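Local coordinates for protein salt-tolerant glutaminase (PDB 3AGD) that probably hydrolyses L-glutamine to L-glutamate and ammonium, as a salt-tolerant member of the glutaminase family whose fold is related to serine beta-lactamases, at residues A[26-31]-A[157-162]; A[36-41]-A[276-281]; A[61-66]-A[259-264]; A[151-156]-A[196-201]. All blocks are in the same frame, centred on the assembly; numbering follows the deposited sequence.

Contact 1. Residues A[26-31]-A[157-162]; sequences QYIPVL and YESEMA
The Tyr27 ring and the Glu160 carboxylate meet with their planes 60° apart, and the chains that carry them cross obliquely. One face of the ring is covered from within its own segment by Ile28 CG1, set 3.3 Å above the plane and toward the rim, while Glu160 CB lies at the ring edge, in plane. Beyond the ring, Tyr27 OH donates a weak hydrogen bond to Glu160 OE1 at 3.0 Å. Glu160 CG is anti to its backbone N (chi1 167°) and the chain runs on extended, a long acidic arm suited to a tyrosine whose hydroxyl sits at the far end of a rigid ring. Glu160 is seen to bind L-glutamate in this protein, so Tyr27 probably acts as a second-shell partner, helping to position the carboxylate.

The remainder is methyl groups gathered round the Ser159 hydroxyl O. Ile28, the N-cap residue of helix 29-32, turns its CG2 methyl onto Ser159, 3.2 Å from OG, and the same branch comes within 3.8 Å of Glu160 CA. Val30 CG1 approaches Ser159 OG at 4.0 Å, so the serine, small enough to let the backbones come near, is edged by two beta-branched residues. Helix 29-32 thereby leans on helix 154-161, with Val30 also touching Glu155 and Thr156 one turn earlier, Met161 and Tyr157 facing helix 184-195, and Tyr27 resting on the loop residues Gln63 and Val261.

Contact 2. Residues A[36-41]-A[276-281]; sequences PDRFGI and GVFSPR
Two backbone hydrogen bonds join Gly40 to Phe278: Gly40 N donates to Phe278 O at 2.9 Å, and Phe278 N returns the bond to Gly40 O, also at 2.9 Å. This is an antiparallel hydrogen-bonded pair, followed by Ile41 and Val277 as a non-hydrogen-bonded one. Weaker CA-H...O contacts supplement the ladder, among them Phe39 CA to Phe278 O at 3.2 Å. Where the strands have ended, a water donates to Pro36 O and accepts from Arg281 N.

Strands 40-44 and 273-278 are neighbours in the five-stranded antiparallel sheet of the glutaminase domain, a member of the beta-lactamase clan, so the domain's N-terminal part pairs with a strand more than 230 residues later.

Among the apolar contacts, Ile41, Val277 and Phe39 pack on one face, which meets helices 4-16 and 289-301; Phe39 CG is anti to the backbone N (chi1 -172°), and the side chain lies beside Val277, Phe39 CE1 4.1 Å from Val277 CG1. On the other face the Phe278 ring lies beside Arg38, whose CB approaches Phe278 CE2 at 3.8 Å, guanidinium and ring planes 63° apart. Pro280 CD sits over that ring toward its rim and 3.2 Å from Arg38 O; lacking an N-H, proline suits the place where the ladder ends. Phe278 also stacks on Phe60.

Pro36 packs its CB over one face of the Arg281 guanidinium, 3.4 Å from NE; Arg281 NH1 is bonded to Asn20 O.

Contact 3. Residues A[61-66]-A[259-264]; sequences TIQSAS and SGVAGG
Ala262 presses its methyl against Thr61, with CB 3.1 Å from the Thr61 carbonyl O and 3.3 Å from OG1, a fit that suits the smallest side chain with a beta carbon. Beside it Gln63 is held in a bent shape (chi2 -57°): its NE2 donates to Thr61 OG1 at 2.9 Å, in the amide plane and nearly straight at 173°. The bond holds the amide; CG, anti to the carbonyl carbon (chi1 -65°), lies against Val261 CG2 at 3.7 Å, the two side chains crossing at about a right angle. At Gly260, which opens a type I turn ending at Gly263, a beta carbon would clash with Ile62 O and crowd Gln63 CB.

The flanks are looser and wetter. On one, a water donates to both Ile62 O and Gly264 O; on another, where Ser64 CB stands 3.6 Å from Ser259 O, a second water lies between Ser64 OG and Val261 N. Ser64 OG has a weak hydrogen bond to Lys67 NZ, and its side chain touches Tyr191.

Ser64 and Val261 are both seen to bind L-glutamate. A serine three residues before a lysine, at a helix start, is consistent with the SxxK motif of the beta-lactamase-like serine hydrolases.

Contact 4. Residues A[151-156]-A[196-201]; sequences SVDWET and AVLVTV
Ser151 opens the contact through its backbone: its O accepts from Leu198 N at 2.8 Å, with an N-H...O angle of 172°, and its N is joined through a water to Leu198 O. The same carbonyl O lies 3.4 Å from Leu198 CB, so the leucine chain packs against the peptide that binds its own N-H.

Val152 forms a single bridge with Val197. Its two methyls divide the work: CG1, anti to the backbone N (chi1 -180°), meets Ala196 CB at 3.5 Å, a tight carbon pair that the small alanine permits, while CG2 faces Val197 CG2 at 4.1 Å, the two valines crossing at about a right angle. CG1 also lies over the centre of the Trp154 ring.

Asp153 N donates to Ala196 O at 2.7 Å. Its side chain does two things. CB touches Leu198 CG at 3.7 Å, and the carboxylate caps helix 154-161, OD1 accepting from Thr156 N at 2.8 Å. Aspartate suits an N-cap because its short side chain folds over to the Thr156 N-H, one of the N-H groups that the first turn leaves without a helical acceptor.

Thr156 is the last residue to take part, its CB near the Ala196 methyl while the side chain also touches Thr61.

The residues leading into helix 154-161 are thus tied by main-chain bonds to Ala196 and to strand 198-199, which pairs with 60-61, with branched aliphatic side chains packed around them. The aspartate's negative charge would probably be favoured by the helix dipole at this N-terminus.

How the contacts relate
All four contacts belong to the glutaminase domain, and contact 3 stands in the middle, its centre 10 to 13 Å from those of the other three. It meets contact 1 where Tyr27 CE2 lies 3.9 Å from Val261 CG2, consistent with Ser64, Glu160 and Val261, all L-glutamate-binding, lining one pocket. Contact 4 shares helix 154-161 with contact 1 and adjoins contact 3 through a probable hydrogen bond from Ile62 N to Val197 O at 2.9 Å. Contact 2, centred 11 Å from contact 3, is joined to it by a probable hydrogen bond, Ser279 N to Gly263 O at 2.8 Å; its Pro280 side chain is about 10 Å from that of Val261.

Contact 1. Residues A[26-31]-A[157-162]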
loop_
_atom_site.group_PDB
_atom_site.type_symbol
_atom_site.label_atom_id
_atom_site.label_comp_id
_atom_site.label_asym_id
_atom_site.label_seq_id
_atom_site.Cartn_x
_atom_site.Cartn_y
_atom_site.Cartn_z
ATOM N N GLN A 26 -12.475 -1.346 -32.361
ATOM C CA GLN A 26 -12.759 -1.384 -33.795
ATOM C C GLN A 26 -11.677 -2.021 -34.668
ATOM O O GLN A 26 -11.899 -2.231 -35.861
ATOM C CB GLN A 26 -13.011 0.033 -34.316
ATOM C CG GLN A 26 -14.178 0.769 -33.682
ATOM C CD GLN A 26 -15.510 0.110 -33.966
ATOM O OE1 GLN A 26 -15.948 -0.776 -33.234
ATOM N NE2 GLN A 26 -16.158 0.532 -35.046
ATOM N N TYR A 27 -10.522 -2.336 -34.089
ATOM C CA TYR A 27 -9.421 -2.904 -34.866
ATOM C C TYR A 27 -9.680 -4.294 -35.457
ATOM O O TYR A 27 -9.080 -4.659 -36.467
ATOM C CB TYR A 27 -8.133 -2.892 -34.032
ATOM C CG TYR A 27 -7.934 -4.069 -33.107
ATOM C CD1 TYR A 27 -7.319 -5.236 -33.558
ATOM C CD2 TYR A 27 -8.313 -4.000 -31.767
ATOM C CE1 TYR A 27 -7.076 -6.304 -32.698
ATOM C CE2 TYR A 27 -8.076 -5.066 -30.898
ATOM C CZ TYR A 27 -7.455 -6.213 -31.371
ATOM O OH TYR A 27 -7.199 -7.261 -30.519
ATOM N N ILE A 28 -10.565 -5.066 -34.832
ATOM C CA ILE A 28 -10.914 -6.389 -35.345
ATOM C C ILE A 28 -12.406 -6.630 -35.187
ATOM O O ILE A 28 -12.984 -6.348 -34.137
ATOM C CB ILE A 28 -10.169 -7.528 -34.626
ATOM C CG1 ILE A 28 -10.212 -7.311 -33.113
ATOM C CG2 ILE A 28 -8.758 -7.648 -35.177
ATOM C CD1 ILE A 28 -9.667 -8.477 -32.324
ATOM N N PRO A 29 -13.049 -7.164 -36.234
ATOM C CA PRO A 29 -14.486 -7.449 -36.231
ATOM C C PRO A 29 -14.978 -8.339 -35.094
ATOM O O PRO A 29 -16.106 -8.183 -34.627
ATOM C CB PRO A 29 -14.720 -8.069 -37.611
ATOM C CG PRO A 29 -13.385 -8.681 -37.943
ATOM C CD PRO A 29 -12.429 -7.614 -37.492
ATOM N N VAL A 30 -14.146 -9.272 -34.639
ATOM C CA VAL A 30 -14.573 -10.145 -33.553
ATOM C C VAL A 30 -14.903 -9.309 -32.312
ATOM O O VAL A 30 -15.877 -9.583 -31.612
ATOM C CB VAL A 30 -13.491 -11.199 -33.210
ATOM C CG1 VAL A 30 -12.225 -10.519 -32.737
ATOM C CG2 VAL A 30 -14.015 -12.153 -32.152
ATOM N N LEU A 31 -14.100 -8.280 -32.052
ATOM C CA LEU A 31 -14.329 -7.410 -30.904
ATOM C C LEU A 31 -15.260 -6.266 -31.293
ATOM O O LEU A 31 -16.105 -5.842 -30.506
ATOM C CB LEU A 31 -13.003 -6.848 -30.380
ATOM C CG LEU A 31 -12.018 -7.854 -29.776
ATOM C CD1 LEU A 31 -10.795 -7.128 -29.213
ATOM C CD2 LEU A 31 -12.715 -8.633 -28.676
ATOM N N TYR A 157 -7.571 -14.666 -32.151
ATOM C CA TYR A 157 -6.158 -14.751 -32.509
ATOM C C TYR A 157 -5.932 -14.525 -34.005
ATOM O O TYR A 157 -5.180 -13.630 -34.397
ATOM C CB TYR A 157 -5.605 -16.123 -32.118
ATOM C CG TYR A 157 -4.234 -16.438 -32.679
ATOM C CD1 TYR A 157 -3.075 -15.997 -32.036
ATOM C CD2 TYR A 157 -4.095 -17.195 -33.847
ATOM C CE1 TYR A 157 -1.817 -16.306 -32.533
ATOM C CE2 TYR A 157 -2.838 -17.509 -34.356
ATOM C CZ TYR A 157 -1.704 -17.062 -33.690
ATOM O OH TYR A 157 -0.458 -17.385 -34.170
ATOM N N GLU A 158 -6.572 -15.344 -34.836
ATOM C CA GLU A 158 -6.424 -15.223 -36.284
ATOM C C GLU A 158 -6.790 -13.813 -36.722
ATOM O O GLU A 158 -6.069 -13.179 -37.483
ATOM C CB GLU A 158 -7.322 -16.231 -37.010
ATOM C CG GLU A 158 -6.995 -17.698 -36.758
ATOM C CD GLU A 158 -5.580 -18.080 -37.175
ATOM O OE1 GLU A 158 -4.980 -17.359 -38.002
ATOM O OE2 GLU A 158 -5.073 -19.114 -36.683
ATOM N N SER A 159 -7.918 -13.324 -36.230
ATOM C CA SER A 159 -8.378 -11.988 -36.568
ATOM C C SER A 159 -7.303 -10.930 -36.280
ATOM O O SER A 159 -6.967 -10.121 -37.145
ATOM C CB SER A 159 -9.649 -11.679 -35.777
ATOM O OG SER A 159 -10.168 -10.406 -36.108
ATOM N N GLU A 160 -6.756 -10.940 -35.069
ATOM C CA GLU A 160 -5.738 -9.962 -34.706
ATOM C C GLU A 160 -4.406 -10.184 -35.412
ATOM O O GLU A 160 -3.691 -9.227 -35.710
ATOM C CB GLU A 160 -5.532 -9.942 -33.189
ATOM C CG GLU A 160 -4.287 -9.188 -32.754
ATOM C CD GLU A 160 -4.337 -8.744 -31.307
ATOM O OE1 GLU A 160 -5.060 -9.373 -30.504
ATOM O OE2 GLU A 160 -3.638 -7.766 -30.972
ATOM N N MET A 161 -4.070 -11.437 -35.692
ATOM C CA MET A 161 -2.815 -11.718 -36.372
ATOM C C MET A 161 -2.786 -11.114 -37.774
ATOM O O MET A 161 -1.716 -10.937 -38.356
ATOM C CB MET A 161 -2.574 -13.226 -36.445
ATOM C CG MET A 161 -2.021 -13.819 -35.159
ATOM S SD MET A 161 -0.378 -13.166 -34.740
ATOM C CE MET A 161 0.652 -14.159 -35.820
ATOM N N ALA A 162 -3.962 -10.785 -38.305
ATOM C CA ALA A 162 -4.069 -10.202 -39.642
ATOM C C ALA A 162 -3.783 -8.702 -39.640
ATOM O O ALA A 162 -3.544 -8.106 -40.692
ATOM C CB ALA A 162 -5.455 -10.461 -40.211
#

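Contact 2. Residues A[36-41]-A[276-281]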
loop_
_atom_site.group_PDB
_atom_site.type_symbol
_atom_site.label_atom_id
_atom_site.label_comp_id
_atom_site.label_asym_id
_atom_site.label_seq_id
_atom_site.Cartn_x
_atom_site.Cartn_y
_atom_site.Cartn_z
ATOM N N PRO A 36 -22.379 -5.305 -27.199
ATOM C CA PRO A 36 -21.951 -4.263 -26.264
ATOM C C PRO A 36 -22.772 -4.226 -24.981
ATOM O O PRO A 36 -22.342 -3.659 -23.974
ATOM C CB PRO A 36 -22.117 -2.993 -27.084
ATOM C CG PRO A 36 -23.366 -3.297 -27.865
ATOM C CD PRO A 36 -23.113 -4.720 -28.337
ATOM N N ASP A 37 -23.947 -4.845 -25.022
ATOM C CA ASP A 37 -24.850 -4.856 -23.880
ATOM C C ASP A 37 -24.508 -5.914 -22.827
ATOM O O ASP A 37 -25.334 -6.766 -22.498
ATOM C CB ASP A 37 -26.288 -5.057 -24.368
ATOM C CG ASP A 37 -27.321 -4.722 -23.305
ATOM O OD1 ASP A 37 -28.505 -5.071 -23.498
ATOM O OD2 ASP A 37 -26.949 -4.104 -22.283
ATOM N N ARG A 38 -23.287 -5.861 -22.303
ATOM C CA ARG A 38 -22.862 -6.801 -21.274
ATOM C C ARG A 38 -22.083 -6.043 -20.207
ATOM O O ARG A 38 -21.296 -5.149 -20.519
ATOM C CB ARG A 38 -22.031 -7.942 -21.887
ATOM C CG ARG A 38 -22.872 -8.838 -22.797
ATOM C CD ARG A 38 -22.289 -10.225 -23.035
ATOM N NE ARG A 38 -21.196 -10.249 -24.007
ATOM C CZ ARG A 38 -20.749 -11.358 -24.593
ATOM N NH1 ARG A 38 -21.305 -12.532 -24.312
ATOM N NH2 ARG A 38 -19.743 -11.299 -25.457
ATOM N N PHE A 39 -22.326 -6.388 -18.946
ATOM C CA PHE A 39 -21.681 -5.708 -17.828
ATOM C C PHE A 39 -21.639 -6.614 -16.597
ATOM O O PHE A 39 -22.672 -6.916 -15.999
ATOM C CB PHE A 39 -22.459 -4.420 -17.521
ATOM C CG PHE A 39 -21.798 -3.511 -16.514
ATOM C CD1 PHE A 39 -20.461 -3.669 -16.165
ATOM C CD2 PHE A 39 -22.515 -2.464 -15.941
ATOM C CE1 PHE A 39 -19.850 -2.801 -15.263
ATOM C CE2 PHE A 39 -21.912 -1.588 -15.037
ATOM C CZ PHE A 39 -20.574 -1.758 -14.698
ATOM N N GLY A 40 -20.439 -7.046 -16.229
ATOM C CA GLY A 40 -20.287 -7.913 -15.076
ATOM C C GLY A 40 -19.172 -7.467 -14.153
ATOM O O GLY A 40 -18.249 -6.760 -14.569
ATOM N N ILE A 41 -19.248 -7.891 -12.897
ATOM C CA ILE A 41 -18.250 -7.525 -11.907
ATOM C C ILE A 41 -18.115 -8.624 -10.854
ATOM O O ILE A 41 -19.084 -9.307 -10.532
ATOM C CB ILE A 41 -18.642 -6.204 -11.217
ATOM C CG1 ILE A 41 -17.515 -5.733 -10.299
ATOM C CG2 ILE A 41 -19.925 -6.400 -10.423
ATOM C CD1 ILE A 41 -17.671 -4.292 -9.878
ATOM N N GLY A 276 -12.305 -8.090 -10.857
ATOM C CA GLY A 276 -12.482 -8.422 -12.254
ATOM C C GLY A 276 -13.723 -7.688 -12.719
ATOM O O GLY A 276 -14.770 -7.797 -12.089
ATOM N N VAL A 277 -13.609 -6.905 -13.786
ATOM C CA VAL A 277 -14.762 -6.184 -14.314
ATOM C C VAL A 277 -14.828 -6.409 -15.820
ATOM O O VAL A 277 -13.799 -6.535 -16.487
ATOM C CB VAL A 277 -14.681 -4.659 -14.066
ATOM C CG1 VAL A 277 -16.036 -4.021 -14.381
ATOM C CG2 VAL A 277 -14.281 -4.369 -12.640
ATOM N N PHE A 278 -16.040 -6.448 -16.357
ATOM C CA PHE A 278 -16.219 -6.669 -17.780
ATOM C C PHE A 278 -17.306 -5.795 -18.387
ATOM O O PHE A 278 -18.459 -5.808 -17.945
ATOM C CB PHE A 278 -16.540 -8.146 -18.033
ATOM C CG PHE A 278 -17.007 -8.440 -19.432
ATOM C CD1 PHE A 278 -16.216 -8.112 -20.530
ATOM C CD2 PHE A 278 -18.235 -9.063 -19.648
ATOM C CE1 PHE A 278 -16.639 -8.402 -21.826
ATOM C CE2 PHE A 278 -18.669 -9.358 -20.940
ATOM C CZ PHE A 278 -17.870 -9.029 -22.033
ATOM N N SER A 279 -16.920 -5.031 -19.404
ATOM C CA SER A 279 -17.840 -4.163 -20.125
ATOM C C SER A 279 -17.149 -3.804 -21.437
ATOM O O SER A 279 -16.239 -2.979 -21.465
ATOM C CB SER A 279 -18.150 -2.905 -19.313
ATOM O OG SER A 279 -19.155 -2.147 -19.958
ATOM N N PRO A 280 -17.583 -4.428 -22.544
ATOM C CA PRO A 280 -17.072 -4.266 -23.909
ATOM C C PRO A 280 -16.648 -2.880 -24.398
ATOM O O PRO A 280 -15.524 -2.707 -24.863
ATOM C CB PRO A 280 -18.191 -4.854 -24.761
ATOM C CG PRO A 280 -18.715 -5.951 -23.892
ATOM C CD PRO A 280 -18.802 -5.262 -22.551
ATOM N N ARG A 281 -17.530 -1.894 -24.302
ATOM C CA ARG A 281 -17.193 -0.567 -24.801
ATOM C C ARG A 281 -16.053 0.146 -24.088
ATOM O O ARG A 281 -15.978 0.172 -22.858
ATOM C CB ARG A 281 -18.444 0.308 -24.847
ATOM C CG ARG A 281 -19.361 -0.103 -25.980
ATOM C CD ARG A 281 -20.637 0.714 -26.041
ATOM N NE ARG A 281 -21.424 0.350 -27.217
ATOM C CZ ARG A 281 -22.691 0.696 -27.408
ATOM N NH1 ARG A 281 -23.324 1.423 -26.500
ATOM N NH2 ARG A 281 -23.329 0.301 -28.501
HETATM O O HOH W 1 -20.279 -2.077 -23.235
#

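Contact 3. Residues A[61-66]-A[259-264]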
loop_
_atom_site.group_PDB
_atom_site.type_symbol
_atom_site.label_atom_id
_atom_site.label_comp_id
_atom_site.label_asym_id
_atom_site.label_seq_id
_atom_site.Cartn_x
_atom_site.Cartn_y
_atom_site.Cartn_z
ATOM N N THR A 61 -11.712 -12.305 -24.197
ATOM C CA THR A 61 -10.260 -12.393 -24.258
ATOM C C THR A 61 -9.654 -11.388 -23.282
ATOM O O THR A 61 -10.008 -10.206 -23.276
ATOM C CB THR A 61 -9.751 -12.150 -25.687
ATOM O OG1 THR A 61 -10.250 -10.898 -26.174
ATOM C CG2 THR A 61 -10.236 -13.268 -26.599
ATOM N N ILE A 62 -8.747 -11.885 -22.451
ATOM C CA ILE A 62 -8.093 -11.093 -21.424
ATOM C C ILE A 62 -7.233 -9.958 -21.965
ATOM O O ILE A 62 -7.017 -8.953 -21.282
ATOM C CB ILE A 62 -7.238 -12.020 -20.515
ATOM C CG1 ILE A 62 -6.670 -11.241 -19.334
ATOM C CG2 ILE A 62 -6.114 -12.643 -21.320
ATOM C CD1 ILE A 62 -5.975 -12.139 -18.318
ATOM N N GLN A 63 -6.752 -10.111 -23.191
ATOM C CA GLN A 63 -5.911 -9.092 -23.812
ATOM C C GLN A 63 -4.782 -8.634 -22.875
ATOM O O GLN A 63 -4.130 -9.468 -22.242
ATOM C CB GLN A 63 -6.770 -7.901 -24.252
ATOM C CG GLN A 63 -7.787 -8.226 -25.366
ATOM C CD GLN A 63 -7.134 -8.790 -26.621
ATOM O OE1 GLN A 63 -6.050 -8.359 -27.013
ATOM N NE2 GLN A 63 -7.799 -9.747 -27.264
ATOM N N SER A 64 -4.557 -7.324 -22.778
ATOM C CA SER A 64 -3.480 -6.785 -21.941
ATOM C C SER A 64 -3.509 -7.134 -20.455
ATOM O O SER A 64 -2.488 -7.001 -19.770
ATOM C CB SER A 64 -3.393 -5.266 -22.094
ATOM O OG SER A 64 -2.795 -4.924 -23.332
ATOM N N ALA A 65 -4.656 -7.570 -19.948
ATOM C CA ALA A 65 -4.733 -7.944 -18.538
ATOM C C ALA A 65 -3.967 -9.249 -18.325
ATOM O O ALA A 65 -3.920 -9.787 -17.220
ATOM C CB ALA A 65 -6.183 -8.096 -18.098
ATOM N N SER A 66 -3.362 -9.748 -19.395
ATOM C CA SER A 66 -2.570 -10.971 -19.336
ATOM C C SER A 66 -1.145 -10.610 -18.935
ATOM O O SER A 66 -0.418 -11.419 -18.361
ATOM C CB SER A 66 -2.520 -11.633 -20.710
ATOM O OG SER A 66 -1.720 -10.866 -21.599
ATOM N N SER A 259 -6.518 -2.697 -17.813
ATOM C CA SER A 259 -7.662 -2.965 -18.673
ATOM C C SER A 259 -7.224 -3.705 -19.939
ATOM O O SER A 259 -6.034 -3.743 -20.272
ATOM C CB SER A 259 -8.346 -1.650 -19.060
ATOM O OG SER A 259 -9.518 -1.883 -19.829
ATOM N N GLY A 260 -8.199 -4.296 -20.628
ATOM C CA GLY A 260 -7.952 -5.015 -21.868
ATOM C C GLY A 260 -8.977 -4.520 -22.877
ATOM O O GLY A 260 -10.126 -4.273 -22.500
ATOM N N VAL A 261 -8.589 -4.374 -24.145
ATOM C CA VAL A 261 -9.506 -3.863 -25.166
ATOM C C VAL A 261 -10.771 -4.687 -25.419
ATOM O O VAL A 261 -11.660 -4.248 -26.146
ATOM C CB VAL A 261 -8.782 -3.632 -26.526
ATOM C CG1 VAL A 261 -7.771 -2.494 -26.389
ATOM C CG2 VAL A 261 -8.081 -4.904 -26.983
ATOM N N ALA A 262 -10.861 -5.874 -24.827
ATOM C CA ALA A 262 -12.046 -6.701 -25.008
ATOM C C ALA A 262 -13.106 -6.306 -23.985
ATOM O O ALA A 262 -14.235 -6.789 -24.038
ATOM C CB ALA A 262 -11.697 -8.176 -24.863
ATOM N N GLY A 263 -12.733 -5.432 -23.050
ATOM C CA GLY A 263 -13.673 -4.975 -22.039
ATOM C C GLY A 263 -13.402 -5.411 -20.607
ATOM O O GLY A 263 -14.156 -5.060 -19.703
ATOM N N GLY A 264 -12.327 -6.160 -20.386
ATOM C CA GLY A 264 -12.029 -6.623 -19.040
ATOM C C GLY A 264 -11.015 -5.806 -18.260
ATOM O O GLY A 264 -9.964 -5.432 -18.788
HETATM O O HOH W 2 -9.241 -7.953 -19.962
HETATM O O HOH W 3 -5.424 -4.582 -24.494
#

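Contact 4. Residues A[151-156]-A[196-201]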
loop_
_atom_site.group_PDB
_atom_site.type_symbol
_atom_site.label_atom_id
_atom_site.label_comp_id
_atom_site.label_asym_id
_atom_site.label_seq_id
_atom_site.Cartn_x
_atom_site.Cartn_y
_atom_site.Cartn_z
ATOM N N SER A 151 -8.523 -21.585 -22.041
ATOM C CA SER A 151 -8.319 -21.846 -23.462
ATOM C C SER A 151 -8.191 -20.546 -24.241
ATOM O O SER A 151 -8.687 -19.502 -23.818
ATOM C CB SER A 151 -9.492 -22.648 -24.034
ATOM O OG SER A 151 -9.679 -23.855 -23.323
ATOM N N VAL A 152 -7.536 -20.629 -25.393
ATOM C CA VAL A 152 -7.340 -19.478 -26.260
ATOM C C VAL A 152 -8.483 -19.387 -27.271
ATOM O O VAL A 152 -8.942 -20.407 -27.790
ATOM C CB VAL A 152 -6.017 -19.601 -27.046
ATOM C CG1 VAL A 152 -5.825 -18.391 -27.945
ATOM C CG2 VAL A 152 -4.849 -19.738 -26.086
ATOM N N ASP A 153 -8.955 -18.172 -27.535
ATOM C CA ASP A 153 -10.005 -17.977 -28.524
ATOM C C ASP A 153 -9.277 -17.756 -29.850
ATOM O O ASP A 153 -8.896 -16.632 -30.192
ATOM C CB ASP A 153 -10.855 -16.758 -28.181
ATOM C CG ASP A 153 -11.999 -16.565 -29.151
ATOM O OD1 ASP A 153 -11.747 -16.172 -30.308
ATOM O OD2 ASP A 153 -13.156 -16.816 -28.759
ATOM N N TRP A 154 -9.078 -18.844 -30.588
ATOM C CA TRP A 154 -8.356 -18.792 -31.854
ATOM C C TRP A 154 -8.977 -17.906 -32.923
ATOM O O TRP A 154 -8.280 -17.421 -33.811
ATOM C CB TRP A 154 -8.135 -20.216 -32.367
ATOM C CG TRP A 154 -7.289 -20.980 -31.397
ATOM C CD1 TRP A 154 -7.695 -21.971 -30.544
ATOM C CD2 TRP A 154 -5.917 -20.723 -31.085
ATOM N NE1 TRP A 154 -6.658 -22.339 -29.717
ATOM C CE2 TRP A 154 -5.556 -21.585 -30.029
ATOM C CE3 TRP A 154 -4.955 -19.838 -31.595
ATOM C CZ2 TRP A 154 -4.278 -21.590 -29.474
ATOM C CZ3 TRP A 154 -3.682 -19.844 -31.039
ATOM C CH2 TRP A 154 -3.357 -20.715 -29.989
ATOM N N GLU A 155 -10.280 -17.677 -32.830
ATOM C CA GLU A 155 -10.946 -16.814 -33.795
ATOM C C GLU A 155 -10.409 -15.397 -33.588
ATOM O O GLU A 155 -10.102 -14.685 -34.548
ATOM C CB GLU A 155 -12.455 -16.840 -33.572
ATOM C CG GLU A 155 -13.248 -16.054 -34.599
ATOM C CD GLU A 155 -14.745 -16.104 -34.341
ATOM O OE1 GLU A 155 -15.281 -17.221 -34.177
ATOM O OE2 GLU A 155 -15.384 -15.032 -34.307
ATOM N N THR A 156 -10.296 -14.989 -32.326
ATOM C CA THR A 156 -9.778 -13.660 -32.018
ATOM C C THR A 156 -8.313 -13.600 -32.444
ATOM O O THR A 156 -7.873 -12.616 -33.036
ATOM C CB THR A 156 -9.883 -13.345 -30.511
ATOM O OG1 THR A 156 -11.262 -13.335 -30.124
ATOM C CG2 THR A 156 -9.260 -11.981 -30.201
ATOM N N ALA A 196 -5.392 -13.658 -26.377
ATOM C CA ALA A 196 -6.625 -14.310 -26.798
ATOM C C ALA A 196 -7.112 -15.343 -25.790
ATOM O O ALA A 196 -8.082 -16.061 -26.053
ATOM C CB ALA A 196 -6.432 -14.964 -28.168
ATOM N N VAL A 197 -6.439 -15.429 -24.645
ATOM C CA VAL A 197 -6.847 -16.371 -23.611
ATOM C C VAL A 197 -8.201 -15.931 -23.053
ATOM O O VAL A 197 -8.393 -14.765 -22.720
ATOM C CB VAL A 197 -5.817 -16.435 -22.463
ATOM C CG1 VAL A 197 -6.361 -17.282 -21.316
ATOM C CG2 VAL A 197 -4.520 -17.021 -22.971
ATOM N N LEU A 198 -9.128 -16.878 -22.949
ATOM C CA LEU A 198 -10.478 -16.617 -22.455
ATOM C C LEU A 198 -10.646 -16.675 -20.939
ATOM O O LEU A 198 -10.273 -17.652 -20.287
ATOM C CB LEU A 198 -11.460 -17.599 -23.107
ATOM C CG LEU A 198 -11.690 -17.433 -24.614
ATOM C CD1 LEU A 198 -12.385 -18.674 -25.180
ATOM C CD2 LEU A 198 -12.522 -16.171 -24.859
ATOM N N VAL A 199 -11.222 -15.614 -20.386
ATOM C CA VAL A 199 -11.477 -15.534 -18.955
ATOM C C VAL A 199 -12.801 -14.813 -18.728
ATOM O O VAL A 199 -13.307 -14.132 -19.621
ATOM C CB VAL A 199 -10.368 -14.747 -18.207
ATOM C CG1 VAL A 199 -9.030 -15.452 -18.355
ATOM C CG2 VAL A 199 -10.292 -13.315 -18.737
ATOM N N THR A 200 -13.357 -14.981 -17.533
ATOM C CA THR A 200 -14.598 -14.323 -17.158
ATOM C C THR A 200 -14.229 -13.331 -16.064
ATOM O O THR A 200 -13.101 -13.342 -15.558
ATOM C CB THR A 200 -15.610 -15.307 -16.550
ATOM O OG1 THR A 200 -15.095 -15.799 -15.305
ATOM C CG2 THR A 200 -15.858 -16.485 -17.495
ATOM N N VAL A 201 -15.176 -12.478 -15.699
ATOM C CA VAL A 201 -14.954 -11.509 -14.639
ATOM C C VAL A 201 -14.466 -12.234 -13.383
ATOM O O VAL A 201 -13.547 -11.773 -12.699
ATOM C CB VAL A 201 -16.254 -10.782 -14.292
ATOM C CG1 VAL A 201 -16.045 -9.895 -13.098
ATOM C CG2 VAL A 201 -16.722 -9.969 -15.472
HETATM O O HOH W 4 -10.845 -20.509 -20.951
#